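Local coordinates for foldase protein PrsA (Streptococcus pneumoniae, PDB 5TVL) that probably helps secreted proteins fold outside the cell after translocation, as a membrane-anchored lipoprotein of the peptidyl-prolyl cis-trans isomerase class, at residues I124-E130 with S206-I210; A133-L137 with V192-I196. All coordinates share one frame; numbering follows the deposited sequence.

From the N-terminal side, strand 120-127 comes first and gives contact 1 its segment 124-130; the chain turns directly into helix 130-139, which supplies the 133-137 half of contact 2. After further helices and strand 166-169, the approach to strand 196-198 returns to this helix, where 192-196 meets it and closes the smaller loop. The chain then reaches strand 207-216, where 206-210 pairs with 124-130 and closes the larger one; the loop of contact 2 therefore lies wholly inside that of contact 1. Contact 1 joins two neighbouring strands of the parvulin-type sheet, contact 2 ties the helix to the loop that leads into edge strand 196-198. They meet where I210 CD1 packs against A133 and L137.

Contact 1 (I124-E130 with S206-I210); sequences IIRLNNE and SQYYI
Y208 and E130 meet at the end of the strand pairing: E130 CB sits over one face of the Y208 ring, 4.0 Å from its centroid, while L127 O and N128 O lie at the ring edge. The turn thus covers one face and one edge of the ring. On the other side of the sheet, R126 and Y209 run alongside each other and point the same way, with R126 CG 3.5 Å from Y209 CE2 and the guanidinium and ring planes 66° apart. The arginine chain starts opposite its backbone N and bends at chi3 (69°), passing its aliphatic part along the ring. Q207 crosses it and carries NE2 over one guanidinium face; as modelled, both nitrogens are donors and no hydrogen bond joins them, though the amide orientation is uncertain at this resolution. R126 NH2 instead hydrogen-bonds Y204 OH of the second subunit. On the face that carries Y208, L127 CD1 meets I210 CD1 at 4.0 Å, part of a core completed by helices 130-139 and 147-154. The antiparallel pairing of L127 with Y208 is hydrogen-bonded, L127 N to Y208 O at 2.7 Å and Y208 N to L127 O at 2.9 Å. The backbone bonds set the register, whereas the side chains add mainly dispersion and CH-pi contact; the arginine charge is directed out of the pair, toward the subunit interface.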
loop_
_atom_site.group_PDB
_atom_site.type_symbol
_atom_site.label_atom_id
_atom_site.label_comp_id
_atom_site.label_asym_id
_atom_site.label_seq_id
_atom_site.Cartn_x
_atom_site.Cartn_y
_atom_site.Cartn_z
ATOM N N ILE A 124 -0.357 -21.284 -13.791
ATOM C CA ILE A 124 -1.519 -20.387 -13.817
ATOM C C ILE A 124 -1.976 -20.125 -15.249
ATOM O O ILE A 124 -1.183 -20.219 -16.186
ATOM C CB ILE A 124 -1.259 -19.047 -13.077
ATOM C CG1 ILE A 124 -0.082 -18.265 -13.683
ATOM C CG2 ILE A 124 -1.002 -19.299 -11.596
ATOM C CD1 ILE A 124 0.051 -16.856 -13.140
ATOM N N ILE A 125 -3.263 -19.812 -15.401
ATOM C CA ILE A 125 -3.856 -19.430 -16.691
ATOM C C ILE A 125 -4.739 -18.192 -16.478
ATOM O O ILE A 125 -5.864 -18.308 -15.988
ATOM C CB ILE A 125 -4.695 -20.582 -17.313
ATOM C CG1 ILE A 125 -3.875 -21.876 -17.382
ATOM C CG2 ILE A 125 -5.191 -20.201 -18.709
ATOM C CD1 ILE A 125 -4.630 -23.073 -17.920
ATOM N N ARG A 126 -4.223 -17.016 -16.839
ATOM C CA ARG A 126 -4.992 -15.766 -16.769
ATOM C C ARG A 126 -5.882 -15.612 -18.010
ATOM O O ARG A 126 -5.461 -15.933 -19.123
ATOM C CB ARG A 126 -4.061 -14.561 -16.631
ATOM C CG ARG A 126 -4.764 -13.282 -16.201
ATOM C CD ARG A 126 -3.773 -12.154 -15.954
ATOM N NE ARG A 126 -3.146 -11.683 -17.189
ATOM C CZ ARG A 126 -2.229 -10.717 -17.263
ATOM N NH1 ARG A 126 -1.805 -10.086 -16.167
ATOM N NH2 ARG A 126 -1.728 -10.375 -18.447
ATOM N N LEU A 127 -7.103 -15.118 -17.808
ATOM C CA LEU A 127 -8.108 -14.986 -18.871
ATOM C C LEU A 127 -8.861 -13.657 -18.758
ATOM O O LEU A 127 -9.035 -13.123 -17.658
ATOM C CB LEU A 127 -9.095 -16.151 -18.791
ATOM C CG LEU A 127 -8.554 -17.508 -19.273
ATOM C CD1 LEU A 127 -8.815 -18.612 -18.257
ATOM C CD2 LEU A 127 -9.114 -17.873 -20.642
ATOM N N ASN A 128 -9.305 -13.135 -19.901
ATOM C CA ASN A 128 -10.045 -11.870 -19.961
ATOM C C ASN A 128 -11.544 -12.075 -19.777
ATOM O O ASN A 128 -12.181 -11.320 -19.052
ATOM C CB ASN A 128 -9.776 -11.144 -21.285
ATOM C CG ASN A 128 -8.337 -10.679 -21.410
ATOM O OD1 ASN A 128 -7.420 -11.328 -20.904
ATOM N ND2 ASN A 128 -8.129 -9.548 -22.077
ATOM N N ASN A 129 -12.097 -13.092 -20.436
ATOM C CA ASN A 129 -13.530 -13.391 -20.383
ATOM C C ASN A 129 -13.822 -14.373 -19.246
ATOM O O ASN A 129 -13.011 -15.260 -18.970
ATOM C CB ASN A 129 -13.976 -13.984 -21.728
ATOM C CG ASN A 129 -15.481 -13.901 -21.951
ATOM O OD1 ASN A 129 -16.275 -13.902 -21.008
ATOM N ND2 ASN A 129 -15.880 -13.841 -23.217
ATOM N N GLU A 130 -14.978 -14.216 -18.598
ATOM C CA GLU A 130 -15.428 -15.168 -17.574
ATOM C C GLU A 130 -15.945 -16.468 -18.191
ATOM O O GLU A 130 -15.632 -17.551 -17.689
ATOM C CB GLU A 130 -16.512 -14.569 -16.671
ATOM C CG GLU A 130 -16.995 -15.544 -15.598
ATOM C CD GLU A 130 -17.571 -14.863 -14.377
ATOM O OE1 GLU A 130 -18.434 -13.978 -14.543
ATOM O OE2 GLU A 130 -17.168 -15.223 -13.249
ATOM N N SER A 206 -11.100 -6.601 -15.159
ATOM C CA SER A 206 -11.280 -7.839 -14.400
ATOM C C SER A 206 -10.592 -9.027 -15.076
ATOM O O SER A 206 -10.798 -9.277 -16.266
ATOM C CB SER A 206 -12.766 -8.141 -14.169
ATOM O OG SER A 206 -13.438 -8.400 -15.387
ATOM N N GLN A 207 -9.759 -9.733 -14.308
ATOM C CA GLN A 207 -9.012 -10.898 -14.791
ATOM C C GLN A 207 -9.522 -12.152 -14.093
ATOM O O GLN A 207 -10.055 -12.087 -12.986
ATOM C CB GLN A 207 -7.506 -10.733 -14.536
ATOM C CG GLN A 207 -6.845 -9.522 -15.195
ATOM C CD GLN A 207 -6.645 -9.668 -16.701
ATOM O OE1 GLN A 207 -7.602 -9.849 -17.456
ATOM N NE2 GLN A 207 -5.395 -9.564 -17.147
ATOM N N TYR A 208 -9.364 -13.290 -14.763
ATOM C CA TYR A 208 -9.841 -14.578 -14.264
ATOM C C TYR A 208 -8.701 -15.587 -14.349
ATOM O O TYR A 208 -8.047 -15.695 -15.386
ATOM C CB TYR A 208 -11.063 -15.044 -15.066
ATOM C CG TYR A 208 -12.177 -14.017 -15.069
ATOM C CD1 TYR A 208 -12.201 -12.987 -16.012
ATOM C CD2 TYR A 208 -13.186 -14.049 -14.106
ATOM C CE1 TYR A 208 -13.205 -12.033 -16.006
ATOM C CE2 TYR A 208 -14.196 -13.097 -14.093
ATOM C CZ TYR A 208 -14.196 -12.091 -15.044
ATOM O OH TYR A 208 -15.189 -11.142 -15.043
ATOM N N TYR A 209 -8.467 -16.309 -13.253
ATOM C CA TYR A 209 -7.319 -17.207 -13.125
ATOM C C TYR A 209 -7.761 -18.641 -12.849
ATOM O O TYR A 209 -8.784 -18.871 -12.199
ATOM C CB TYR A 209 -6.403 -16.741 -11.993
ATOM C CG TYR A 209 -5.825 -15.358 -12.169
ATOM C CD1 TYR A 209 -6.555 -14.228 -11.808
ATOM C CD2 TYR A 209 -4.537 -15.176 -12.669
ATOM C CE1 TYR A 209 -6.025 -12.954 -11.951
ATOM C CE2 TYR A 209 -3.997 -13.905 -12.817
ATOM C CZ TYR A 209 -4.747 -12.798 -12.456
ATOM O OH TYR A 209 -4.229 -11.533 -12.598
ATOM N N ILE A 210 -6.986 -19.596 -13.361
ATOM C CA ILE A 210 -7.123 -21.014 -13.021
ATOM C C ILE A 210 -5.731 -21.471 -12.599
ATOM O O ILE A 210 -4.770 -21.267 -13.341
ATOM C CB ILE A 210 -7.635 -21.860 -14.212
ATOM C CG1 ILE A 210 -8.982 -21.323 -14.721
ATOM C CG2 ILE A 210 -7.792 -23.320 -13.806
ATOM C CD1 ILE A 210 -9.401 -21.863 -16.074
#

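Contact 2 (A133-L137 with V192-I196); sequences AKEVL and VSDVI
D194 carries the one flat side-chain group that touches across this contact, and L137 meets it with CD2, 3.8 Å from D194 OD1, without stacking over a face of the carboxylate. D194 OD2 makes a long, weak ion pair with R70 NH2 of the second subunit, where N67 OD1 also accepts a hydrogen bond from D194 N. L137 does most of the touching from the helix: with CG opposite the backbone N (chi1 176°), both methyls press on the loop backbone at D194 CA, CD1 toward the S193 side and CD2 toward V195. CD1 also reaches V192 CG1 at 4.3 Å, while CD2 lies 3.7 Å from V195 N and 3.8 Å from V195 CG2. In the parvulin-type fold, this is where helix 130-139, which directly follows the first strand of the sheet, packs against the chain leading into edge strand 196-198. One turn earlier on the helix, A133 CB points to the loop and contacts V195 CG2 at 3.9 Å; that valine methyl therefore sits between A133 and L137, the i and i+4 positions joined by the bond from L137 N to A133 O. No hydrogen bond crosses the contact. S193 OG bonds D194 O within the loop, at 3.0 Å, and accepts a hydrogen bond from V211 N of strand 207-216.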
loop_
_atom_site.group_PDB
_atom_site.type_symbol
_atom_site.label_atom_id
_atom_site.label_comp_id
_atom_site.label_asym_id
_atom_site.label_seq_id
_atom_site.Cartn_x
_atom_site.Cartn_y
_atom_site.Cartn_z
ATOM N N ALA A 133 -13.150 -18.633 -19.280
ATOM C CA ALA A 133 -12.525 -19.251 -18.101
ATOM C C ALA A 133 -13.306 -20.462 -17.586
ATOM O O ALA A 133 -12.701 -21.433 -17.130
ATOM C CB ALA A 133 -12.350 -18.229 -16.989
ATOM N N LYS A 134 -14.637 -20.398 -17.650
ATOM C CA LYS A 134 -15.494 -21.551 -17.337
ATOM C C LYS A 134 -15.313 -22.704 -18.335
ATOM O O LYS A 134 -15.406 -23.877 -17.956
ATOM C CB LYS A 134 -16.969 -21.134 -17.284
ATOM C CG LYS A 134 -17.313 -20.229 -16.108
ATOM C CD LYS A 134 -18.817 -20.046 -15.952
ATOM C CE LYS A 134 -19.170 -19.410 -14.615
ATOM N NZ LYS A 134 -20.628 -19.497 -14.317
ATOM N N GLU A 135 -15.058 -22.358 -19.598
ATOM C CA GLU A 135 -14.794 -23.332 -20.664
ATOM C C GLU A 135 -13.479 -24.083 -20.437
ATOM O O GLU A 135 -13.448 -25.314 -20.486
ATOM C CB GLU A 135 -14.766 -22.627 -22.030
ATOM C CG GLU A 135 -14.747 -23.552 -23.242
ATOM C CD GLU A 135 -14.904 -22.812 -24.567
ATOM O OE1 GLU A 135 -14.644 -21.588 -24.620
ATOM O OE2 GLU A 135 -15.284 -23.465 -25.564
ATOM N N VAL A 136 -12.409 -23.332 -20.185
ATOM C CA VAL A 136 -11.068 -23.901 -19.946
ATOM C C VAL A 136 -10.972 -24.654 -18.600
ATOM O O VAL A 136 -10.200 -25.612 -18.485
ATOM C CB VAL A 136 -9.968 -22.805 -20.056
ATOM C CG1 VAL A 136 -8.593 -23.328 -19.640
ATOM C CG2 VAL A 136 -9.907 -22.258 -21.478
ATOM N N LEU A 137 -11.749 -24.230 -17.599
ATOM C CA LEU A 137 -11.772 -24.895 -16.286
ATOM C C LEU A 137 -12.222 -26.360 -16.370
ATOM O O LEU A 137 -11.567 -27.242 -15.807
ATOM C CB LEU A 137 -12.676 -24.137 -15.302
ATOM C CG LEU A 137 -12.891 -24.752 -13.911
ATOM C CD1 LEU A 137 -11.570 -25.038 -13.212
ATOM C CD2 LEU A 137 -13.755 -23.846 -13.049
ATOM N N VAL A 192 -6.479 -28.784 -9.142
ATOM C CA VAL A 192 -6.880 -27.668 -10.001
ATOM C C VAL A 192 -7.952 -26.835 -9.296
ATOM O O VAL A 192 -8.972 -27.372 -8.855
ATOM C CB VAL A 192 -7.420 -28.169 -11.364
ATOM C CG1 VAL A 192 -7.918 -27.005 -12.220
ATOM C CG2 VAL A 192 -6.349 -28.959 -12.110
ATOM N N SER A 193 -7.714 -25.528 -9.195
ATOM C CA SER A 193 -8.680 -24.602 -8.604
ATOM C C SER A 193 -9.837 -24.338 -9.564
ATOM O O SER A 193 -9.733 -24.604 -10.767
ATOM C CB SER A 193 -8.005 -23.269 -8.238
ATOM O OG SER A 193 -7.707 -22.486 -9.389
ATOM N N ASP A 194 -10.930 -23.808 -9.018
ATOM C CA ASP A 194 -12.007 -23.217 -9.820
ATOM C C ASP A 194 -11.566 -21.817 -10.270
ATOM O O ASP A 194 -10.427 -21.412 -10.004
ATOM C CB ASP A 194 -13.304 -23.164 -9.009
ATOM C CG ASP A 194 -13.815 -24.547 -8.639
ATOM O OD1 ASP A 194 -14.043 -25.362 -9.560
ATOM O OD2 ASP A 194 -13.993 -24.816 -7.430
ATOM N N VAL A 195 -12.447 -21.079 -10.951
ATOM C CA VAL A 195 -12.100 -19.737 -11.445
ATOM C C VAL A 195 -11.904 -18.770 -10.269
ATOM O O VAL A 195 -12.777 -18.646 -9.404
ATOM C CB VAL A 195 -13.147 -19.162 -12.441
ATOM C CG1 VAL A 195 -12.742 -17.760 -12.899
ATOM C CG2 VAL A 195 -13.311 -20.085 -13.646
ATOM N N ILE A 196 -10.737 -18.124 -10.249
ATOM C CA ILE A 196 -10.410 -17.058 -9.306
ATOM C C ILE A 196 -10.596 -15.758 -10.072
ATOM O O ILE A 196 -10.285 -15.700 -11.261
ATOM C CB ILE A 196 -8.950 -17.171 -8.812
ATOM C CG1 ILE A 196 -8.719 -18.520 -8.118
ATOM C CG2 ILE A 196 -8.593 -16.024 -7.868
ATOM C CD1 ILE A 196 -7.313 -19.052 -8.275
#